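Local atomic coordinates of HcgC (Methanococcus maripaludis S2, PDB entry 5O4J), a protein that probably methylates a pyridinol ring carbon with S-adenosyl-methionine as methyl donor, a step in making the cofactor of [Fe]-hydrogenase. Residues Ser14-Lys28 with Leu242-Ser255. Numbering follows the deposited sequence.
Sequences SKIKIKDIVSDVVEK and LEEILSKNISRVDS
Helix segments 18-28 and 242-251, which lead from the small antiparallel sheet to the Rossmann-like mixed sheet of HcgC, run near-parallel, their axes at 24°, and the pair illustrates how polar contacts at each end can frame an apolar seam. At one end Glu243 receives the turn before helix 18-28: Lys15 N reaches OE2 (2.7 Å) from above the carboxylate plane, while Ile16 N meets OE1 (3.1 Å) on its syn side. The glutamate chain folds back at chi2 (-55°), which brings the carboxylate up to these amides. With an alanine in place of Glu243, the amides of Lys15 and Ile16 would probably lose their carboxylate acceptor, leaving the turn less firmly tied to helix 239-251. Between these ends, Ile16 CD1 rests on Leu246 CB, and Ile250 crosses Ile21 at about a right angle, Ile250 CD1 against Ile21 CG1 (3.9 Å). Ile250 CG2 also packs against Asp24 CB. At the far end the extended Lys28 chain runs past Val253, placing NZ on Val253 O (2.9 Å) and Ile250 O (3.0 Å), with Val253 N approaching the latter carbonyl from its opposite face. Val25 CG2 meets Val253 CG2 beside Thr177, a residue of the S-adenosyl-L-homocysteine binding site. The Lys28 ammonium is thus likely to be stabilised by two carbonyls where helix gives way to strand 253-259, and the Glu243 carboxylate by two amides.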
ATOM      1  N   SER A  14       8.275  19.628  -7.911  1.00 23.67           N
ATOM      2  CA  SER A  14       7.053  19.620  -8.700  1.00 20.03           C
ATOM      3  C   SER A  14       6.631  21.043  -9.046  1.00 20.35           C
ATOM      4  O   SER A  14       6.792  21.974  -8.250  1.00 21.75           O
ATOM      5  CB  SER A  14       5.920  18.896  -7.964  1.00 18.83           C
ATOM      6  OG  SER A  14       5.534  19.536  -6.749  1.00 20.56           O
ATOM      7  N   LYS A  15       6.110  21.208 -10.261  1.00 20.04           N
ATOM      8  CA  LYS A  15       5.505  22.484 -10.622  1.00 20.17           C
ATOM      9  C   LYS A  15       4.251  22.741  -9.802  1.00 21.28           C
ATOM     10  O   LYS A  15       3.993  23.878  -9.390  1.00 22.68           O
ATOM     11  CB  LYS A  15       5.184  22.516 -12.115  1.00 24.76           C
ATOM     12  CG  LYS A  15       6.411  22.478 -13.007  1.00 40.04           C
ATOM     13  CD  LYS A  15       6.022  22.273 -14.457  1.00 57.26           C
ATOM     14  CE  LYS A  15       7.249  22.190 -15.340  1.00 67.35           C
ATOM     15  NZ  LYS A  15       7.913  23.523 -15.389  1.00 75.32           N
ATOM     16  N   ILE A  16       3.458  21.699  -9.566  1.00 20.79           N
ATOM     17  CA  ILE A  16       2.268  21.827  -8.734  1.00 20.15           C
ATOM     18  C   ILE A  16       2.682  22.166  -7.307  1.00 20.05           C
ATOM     19  O   ILE A  16       3.483  21.451  -6.693  1.00 19.60           O
ATOM     20  CB  ILE A  16       1.440  20.534  -8.801  1.00 21.17           C
ATOM     21  CG1 ILE A  16       0.718  20.450 -10.149  1.00 24.52           C
ATOM     22  CG2 ILE A  16       0.435  20.432  -7.636  1.00 22.70           C
ATOM     23  CD1 ILE A  16       0.306  19.047 -10.517  1.00 23.24           C
ATOM     24  N   LYS A  17       2.135  23.259  -6.780  1.00 18.70           N
ATOM     25  CA  LYS A  17       2.385  23.700  -5.417  1.00 18.20           C
ATOM     26  C   LYS A  17       1.268  23.231  -4.498  1.00 17.96           C
ATOM     27  O   LYS A  17       0.167  22.893  -4.935  1.00 18.22           O
ATOM     28  CB  LYS A  17       2.493  25.223  -5.343  1.00 19.55           C
ATOM     29  CG  LYS A  17       3.701  25.816  -6.063  1.00 28.36           C
ATOM     30  CD  LYS A  17       3.553  27.330  -6.135  1.00 36.72           C
ATOM     31  CE  LYS A  17       4.817  28.008  -6.650  1.00 40.69           C
ATOM     32  NZ  LYS A  17       4.605  29.475  -6.759  1.00 39.23           N
ATOM     33  N   ILE A  18       1.559  23.231  -3.198  1.00 18.08           N
ATOM     34  CA  ILE A  18       0.527  22.858  -2.237  1.00 17.27           C
ATOM     35  C   ILE A  18      -0.711  23.730  -2.430  1.00 17.24           C
ATOM     36  O   ILE A  18      -1.848  23.234  -2.419  1.00 17.09           O
ATOM     37  CB  ILE A  18       1.073  22.949  -0.799  1.00 18.55           C
ATOM     38  CG1 ILE A  18       2.325  22.072  -0.633  1.00 22.78           C
ATOM     39  CG2 ILE A  18       0.034  22.456   0.190  1.00 18.20           C
ATOM     40  CD1 ILE A  18       3.207  22.522   0.492  1.00 33.92           C
ATOM     41  N   LYS A  19      -0.511  25.038  -2.655  1.00 19.63           N
ATOM     42  CA  LYS A  19      -1.646  25.940  -2.827  1.00 19.79           C
ATOM     43  C   LYS A  19      -2.482  25.569  -4.047  1.00 18.75           C
ATOM     44  O   LYS A  19      -3.688  25.840  -4.078  1.00 21.49           O
ATOM     45  CB  LYS A  19      -1.173  27.389  -2.937  1.00 24.70           C
ATOM     46  CG  LYS A  19      -0.326  27.726  -4.160  1.00 27.79           C
ATOM     47  CD  LYS A  19      -0.054  29.228  -4.206  1.00 34.03           C
ATOM     48  CE  LYS A  19       0.741  29.628  -5.438  1.00 40.64           C
ATOM     49  NZ  LYS A  19       0.994  31.102  -5.468  1.00 41.75           N
ATOM     50  N   ASP A  20      -1.859  24.970  -5.067  1.00 16.93           N
ATOM     51  CA  ASP A  20      -2.587  24.558  -6.263  1.00 18.54           C
ATOM     52  C   ASP A  20      -3.525  23.397  -5.966  1.00 20.21           C
ATOM     53  O   ASP A  20      -4.623  23.323  -6.524  1.00 21.16           O
ATOM     54  CB  ASP A  20      -1.606  24.169  -7.377  1.00 19.90           C
ATOM     55  CG  ASP A  20      -0.712  25.312  -7.808  1.00 22.80           C
ATOM     56  OD1 ASP A  20      -1.175  26.469  -7.845  1.00 27.94           O
ATOM     57  OD2 ASP A  20       0.473  25.053  -8.122  1.00 22.90           O
ATOM     58  N   ILE A  21      -3.084  22.459  -5.125  1.00 19.63           N
ATOM     59  CA  ILE A  21      -3.941  21.352  -4.711  1.00 18.36           C
ATOM     60  C   ILE A  21      -5.072  21.864  -3.836  1.00 18.24           C
ATOM     61  O   ILE A  21      -6.226  21.441  -3.974  1.00 19.42           O
ATOM     62  CB  ILE A  21      -3.106  20.280  -3.986  1.00 16.75           C
ATOM     63  CG1 ILE A  21      -1.881  19.901  -4.821  1.00 17.28           C
ATOM     64  CG2 ILE A  21      -3.963  19.058  -3.697  1.00 17.32           C
ATOM     65  CD1 ILE A  21      -0.957  18.885  -4.168  1.00 18.52           C
ATOM     66  N   VAL A  22      -4.757  22.758  -2.899  1.00 17.04           N
ATOM     67  CA  VAL A  22      -5.800  23.391  -2.094  1.00 17.43           C
ATOM     68  C   VAL A  22      -6.835  24.025  -3.011  1.00 18.96           C
ATOM     69  O   VAL A  22      -8.048  23.786  -2.886  1.00 19.47           O
ATOM     70  CB  VAL A  22      -5.178  24.429  -1.145  1.00 17.92           C
ATOM     71  CG1 VAL A  22      -6.271  25.232  -0.413  1.00 17.31           C
ATOM     72  CG2 VAL A  22      -4.257  23.750  -0.155  1.00 20.20           C
ATOM     73  N   SER A  23      -6.359  24.833  -3.962  1.00 18.77           N
ATOM     74  CA  SER A  23      -7.248  25.538  -4.879  0.73 21.96           C
ATOM     75  C   SER A  23      -8.178  24.573  -5.602  1.00 19.83           C
ATOM     76  O   SER A  23      -9.390  24.801  -5.685  1.00 19.60           O
ATOM     77  CB  SER A  23      -6.416  26.337  -5.887  0.73 27.06           C
ATOM     78  OG  SER A  23      -7.241  27.044  -6.791  0.73 29.66           O
ATOM     79  N   ASP A  24      -7.622  23.488  -6.148  1.00 20.45           N
ATOM     80  CA  ASP A  24      -8.449  22.541  -6.894  1.00 20.30           C
ATOM     81  C   ASP A  24      -9.523  21.929  -6.001  1.00 17.38           C
ATOM     82  O   ASP A  24     -10.686  21.825  -6.404  1.00 19.15           O
ATOM     83  CB  ASP A  24      -7.579  21.450  -7.518  1.00 36.41           C
ATOM     84  CG  ASP A  24      -6.651  21.985  -8.600  1.00 67.89           C
ATOM     85  OD1 ASP A  24      -6.897  23.105  -9.100  1.00 79.40           O
ATOM     86  OD2 ASP A  24      -5.674  21.289  -8.950  1.00 77.80           O
ATOM     87  N   VAL A  25      -9.169  21.567  -4.767  1.00 18.80           N
ATOM     88  CA  VAL A  25     -10.145  20.969  -3.857  1.00 17.60           C
ATOM     89  C   VAL A  25     -11.220  21.979  -3.476  1.00 20.03           C
ATOM     90  O   VAL A  25     -12.415  21.670  -3.513  1.00 20.35           O
ATOM     91  CB  VAL A  25      -9.456  20.399  -2.606  1.00 17.58           C
ATOM     92  CG1 VAL A  25     -10.492  20.007  -1.557  1.00 18.98           C
ATOM     93  CG2 VAL A  25      -8.585  19.203  -2.991  1.00 18.78           C
ATOM     94  N   VAL A  26     -10.823  23.194  -3.086  1.00 19.15           N
ATOM     95  CA  VAL A  26     -11.826  24.158  -2.652  1.00 18.62           C
ATOM     96  C   VAL A  26     -12.727  24.538  -3.816  1.00 17.58           C
ATOM     97  O   VAL A  26     -13.924  24.774  -3.628  1.00 20.03           O
ATOM     98  CB  VAL A  26     -11.183  25.400  -1.992  1.00 22.75           C
ATOM     99  CG1 VAL A  26     -10.263  24.989  -0.834  1.00 22.52           C
ATOM    100  CG2 VAL A  26     -10.429  26.242  -2.990  1.00 33.10           C
ATOM    101  N   GLU A  27     -12.189  24.574  -5.037  1.00 17.91           N
ATOM    102  CA  GLU A  27     -13.027  24.859  -6.201  1.00 19.47           C
ATOM    103  C   GLU A  27     -14.068  23.766  -6.411  1.00 19.55           C
ATOM    104  O   GLU A  27     -15.240  24.054  -6.697  1.00 19.64           O
ATOM    105  CB  GLU A  27     -12.149  25.023  -7.445  1.00 20.27           C
ATOM    106  CG  GLU A  27     -12.934  25.320  -8.723  1.00 30.24           C
ATOM    107  CD  GLU A  27     -12.043  25.471  -9.948  1.00 43.90           C
ATOM    108  OE1 GLU A  27     -12.298  26.393 -10.749  1.00 43.85           O
ATOM    109  OE2 GLU A  27     -11.090  24.676 -10.109  1.00 45.36           O
ATOM    110  N   LYS A  28     -13.674  22.501  -6.248  1.00 18.37           N
ATOM    111  CA  LYS A  28     -14.654  21.422  -6.371  1.00 19.93           C
ATOM    112  C   LYS A  28     -15.769  21.550  -5.337  1.00 18.95           C
ATOM    113  O   LYS A  28     -16.947  21.342  -5.658  1.00 19.01           O
ATOM    114  CB  LYS A  28     -13.973  20.061  -6.250  1.00 20.43           C
ATOM    115  CG  LYS A  28     -13.255  19.646  -7.514  1.00 22.04           C
ATOM    116  CD  LYS A  28     -12.360  18.450  -7.301  1.00 23.31           C
ATOM    117  CE  LYS A  28     -11.815  17.981  -8.658  1.00 25.44           C
ATOM    118  NZ  LYS A  28     -10.969  16.773  -8.585  1.00 33.77           N
ATOM    119  N   LEU A 242       6.062  13.020 -12.625  1.00 24.18           N
ATOM    120  CA  LEU A 242       5.800  13.678 -11.348  1.00 24.19           C
ATOM    121  C   LEU A 242       4.513  14.495 -11.395  1.00 25.02           C
ATOM    122  O   LEU A 242       3.646  14.364 -10.520  1.00 24.46           O
ATOM    123  CB  LEU A 242       6.997  14.563 -10.991  1.00 24.18           C
ATOM    124  CG  LEU A 242       6.923  15.534  -9.821  1.00 29.30           C
ATOM    125  CD1 LEU A 242       6.497  14.858  -8.542  1.00 31.48           C
ATOM    126  CD2 LEU A 242       8.289  16.222  -9.645  1.00 24.86           C
ATOM    127  N   GLU A 243       4.363  15.341 -12.414  1.00 22.61           N
ATOM    128  CA  GLU A 243       3.151  16.151 -12.510  1.00 21.96           C
ATOM    129  C   GLU A 243       1.933  15.291 -12.855  1.00 21.25           C
ATOM    130  O   GLU A 243       0.832  15.538 -12.352  1.00 20.92           O
ATOM    131  CB  GLU A 243       3.322  17.257 -13.553  1.00 23.16           C
ATOM    132  CG  GLU A 243       4.556  18.177 -13.387  1.00 30.57           C
ATOM    133  CD  GLU A 243       4.653  18.836 -12.019  1.00 29.41           C
ATOM    134  OE1 GLU A 243       3.628  19.361 -11.538  1.00 25.01           O
ATOM    135  OE2 GLU A 243       5.764  18.862 -11.450  1.00 31.01           O
ATOM    136  N   GLU A 244       2.108  14.292 -13.725  1.00 22.70           N
ATOM    137  CA  GLU A 244       0.978  13.446 -14.102  0.52 26.07           C
ATOM    138  C   GLU A 244       0.418  12.693 -12.898  1.00 22.44           C
ATOM    139  O   GLU A 244      -0.805  12.582 -12.748  1.00 18.56           O
ATOM    140  CB  GLU A 244       1.387  12.462 -15.198  0.52 29.90           C
ATOM    141  CG  GLU A 244       1.602  13.095 -16.573  0.52 35.42           C
ATOM    142  CD  GLU A 244       0.314  13.257 -17.364  0.52 39.95           C
ATOM    143  OE1 GLU A 244       0.275  14.117 -18.268  0.52 37.42           O
ATOM    144  OE2 GLU A 244      -0.658  12.520 -17.090  0.52 41.49           O
ATOM    145  N   ILE A 245       1.285  12.173 -12.026  1.00 20.27           N
ATOM    146  CA  ILE A 245       0.810  11.431 -10.864  1.00 20.70           C
ATOM    147  C   ILE A 245       0.077  12.351  -9.898  1.00 20.65           C
ATOM    148  O   ILE A 245      -0.972  11.991  -9.351  1.00 21.06           O
ATOM    149  CB  ILE A 245       1.987  10.707 -10.186  1.00 23.70           C
ATOM    150  CG1 ILE A 245       2.436   9.545 -11.070  1.00 27.79           C
ATOM    151  CG2 ILE A 245       1.608  10.216  -8.796  1.00 21.61           C
ATOM    152  CD1 ILE A 245       3.804   9.035 -10.749  1.00 23.69           C
ATOM    153  N   LEU A 246       0.636  13.535  -9.639  1.00 23.41           N
ATOM    154  CA  LEU A 246      -0.037  14.498  -8.775  1.00 20.97           C
ATOM    155  C   LEU A 246      -1.382  14.886  -9.360  1.00 19.59           C
ATOM    156  O   LEU A 246      -2.392  14.906  -8.656  1.00 19.46           O
ATOM    157  CB  LEU A 246       0.826  15.744  -8.593  1.00 20.01           C
ATOM    158  CG  LEU A 246       1.848  15.649  -7.475  1.00 21.62           C
ATOM    159  CD1 LEU A 246       2.881  16.763  -7.650  1.00 24.88           C
ATOM    160  CD2 LEU A 246       1.148  15.727  -6.124  1.00 21.79           C
ATOM    161  N   SER A 247      -1.404  15.217 -10.659  1.00 17.42           N
ATOM    162  CA  SER A 247      -2.649  15.638 -11.292  0.59 18.50           C
ATOM    163  C   SER A 247      -3.700  14.538 -11.231  1.00 19.34           C
ATOM    164  O   SER A 247      -4.876  14.815 -10.975  1.00 19.04           O
ATOM    165  CB  SER A 247      -2.389  16.052 -12.739  0.59 19.87           C
ATOM    166  OG  SER A 247      -1.683  17.278 -12.775  0.59 21.63           O
ATOM    167  N   LYS A 248      -3.297  13.288 -11.478  1.00 19.54           N
ATOM    168  CA  LYS A 248      -4.243  12.174 -11.397  1.00 18.01           C
ATOM    169  C   LYS A 248      -4.837  12.060 -10.003  1.00 18.38           C
ATOM    170  O   LYS A 248      -6.048  11.859  -9.843  1.00 19.05           O
ATOM    171  CB  LYS A 248      -3.545  10.874 -11.794  1.00 22.91           C
ATOM    172  CG  LYS A 248      -4.348   9.597 -11.553  1.00 34.92           C
ATOM    173  CD  LYS A 248      -3.536   8.366 -11.948  1.00 51.26           C
ATOM    174  CE  LYS A 248      -2.374   8.093 -10.991  1.00 55.12           C
ATOM    175  NZ  LYS A 248      -1.556   6.937 -11.453  1.00 55.39           N
ATOM    176  N   ASN A 249      -4.008  12.206  -8.973  1.00 19.49           N
ATOM    177  CA  ASN A 249      -4.534  12.086  -7.621  1.00 17.35           C
ATOM    178  C   ASN A 249      -5.430  13.261  -7.256  1.00 17.77           C
ATOM    179  O   ASN A 249      -6.426  13.080  -6.548  1.00 18.10           O
ATOM    180  CB  ASN A 249      -3.388  11.924  -6.632  1.00 17.80           C
ATOM    181  CG  ASN A 249      -2.999  10.484  -6.475  1.00 21.35           C
ATOM    182  OD1 ASN A 249      -3.816   9.672  -6.052  1.00 23.02           O
ATOM    183  ND2 ASN A 249      -1.771  10.151  -6.823  1.00 21.03           N
ATOM    184  N   ILE A 250      -5.111  14.467  -7.740  1.00 17.82           N
ATOM    185  CA  ILE A 250      -6.012  15.603  -7.561  1.00 18.71           C
ATOM    186  C   ILE A 250      -7.366  15.317  -8.204  1.00 18.16           C
ATOM    187  O   ILE A 250      -8.418  15.626  -7.633  1.00 19.51           O
ATOM    188  CB  ILE A 250      -5.384  16.886  -8.134  1.00 19.37           C
ATOM    189  CG1 ILE A 250      -4.140  17.264  -7.333  1.00 20.37           C
ATOM    190  CG2 ILE A 250      -6.412  18.039  -8.126  1.00 23.53           C
ATOM    191  CD1 ILE A 250      -3.229  18.242  -8.028  1.00 20.85           C
ATOM    192  N   SER A 251      -7.364  14.723  -9.402  1.00 19.29           N
ATOM    193  CA  SER A 251      -8.618  14.487 -10.116  1.00 20.82           C
ATOM    194  C   SER A 251      -9.514  13.469  -9.421  1.00 19.17           C
ATOM    195  O   SER A 251     -10.717  13.421  -9.707  1.00 21.64           O
ATOM    196  CB  SER A 251      -8.345  14.024 -11.555  1.00 28.58           C
ATOM    197  OG  SER A 251      -7.894  12.682 -11.587  1.00 30.84           O
ATOM    198  N   ARG A 252      -8.973  12.667  -8.499  1.00 18.11           N
ATOM    199  CA  ARG A 252      -9.817  11.691  -7.818  1.00 17.58           C
ATOM    200  C   ARG A 252     -10.774  12.352  -6.836  1.00 17.17           C
ATOM    201  O   ARG A 252     -11.772  11.728  -6.444  1.00 18.30           O
ATOM    202  CB  ARG A 252      -8.949  10.658  -7.099  1.00 18.89           C
ATOM    203  CG  ARG A 252      -8.132   9.790  -8.045  1.00 23.73           C
ATOM    204  CD  ARG A 252      -7.452   8.669  -7.277  1.00 22.43           C
ATOM    205  NE  ARG A 252      -6.842   7.679  -8.162  1.00 27.97           N
ATOM    206  CZ  ARG A 252      -7.511   6.758  -8.846  1.00 36.59           C
ATOM    207  NH1 ARG A 252      -6.846   5.905  -9.617  1.00 41.22           N
ATOM    208  NH2 ARG A 252      -8.836   6.690  -8.774  1.00 37.63           N
ATOM    209  N   VAL A 253     -10.513  13.597  -6.435  1.00 17.09           N
ATOM    210  CA  VAL A 253     -11.405  14.270  -5.497  1.00 19.00           C
ATOM    211  C   VAL A 253     -12.749  14.505  -6.168  1.00 17.50           C
ATOM    212  O   VAL A 253     -12.827  15.008  -7.298  1.00 19.35           O
ATOM    213  CB  VAL A 253     -10.792  15.583  -4.992  1.00 18.76           C
ATOM    214  CG1 VAL A 253     -11.760  16.315  -4.062  1.00 17.06           C
ATOM    215  CG2 VAL A 253      -9.487  15.301  -4.267  1.00 18.43           C
ATOM    216  N   ASP A 254     -13.809  14.105  -5.480  1.00 16.28           N
ATOM    217  CA  ASP A 254     -15.181  14.229  -5.954  1.00 16.85           C
ATOM    218  C   ASP A 254     -15.995  14.854  -4.832  1.00 17.64           C
ATOM    219  O   ASP A 254     -16.068  14.285  -3.737  1.00 17.26           O
ATOM    220  CB  ASP A 254     -15.715  12.848  -6.326  1.00 19.78           C
ATOM    221  CG  ASP A 254     -16.993  12.901  -7.116  1.00 29.21           C
ATOM    222  OD1 ASP A 254     -17.343  13.990  -7.621  1.00 31.49           O
ATOM    223  OD2 ASP A 254     -17.637  11.840  -7.225  1.00 30.42           O
ATOM    224  N   SER A 255     -16.549  16.045  -5.079  1.00 18.91           N
ATOM    225  CA  SER A 255     -17.352  16.777  -4.104  1.00 18.24           C
ATOM    226  C   SER A 255     -18.771  16.950  -4.621  1.00 19.75           C
ATOM    227  O   SER A 255     -18.981  17.241  -5.804  1.00 21.07           O
ATOM    228  CB  SER A 255     -16.755  18.154  -3.810  1.00 18.69           C
ATOM    229  OG  SER A 255     -17.394  18.731  -2.689  1.00 20.28           O
TER
HETATM  230  O   HOH W   1     -17.492  19.657  -7.850  1.00 23.54           O
HETATM  231  O   HOH W   2     -11.625  15.674 -11.437  1.00 48.60           O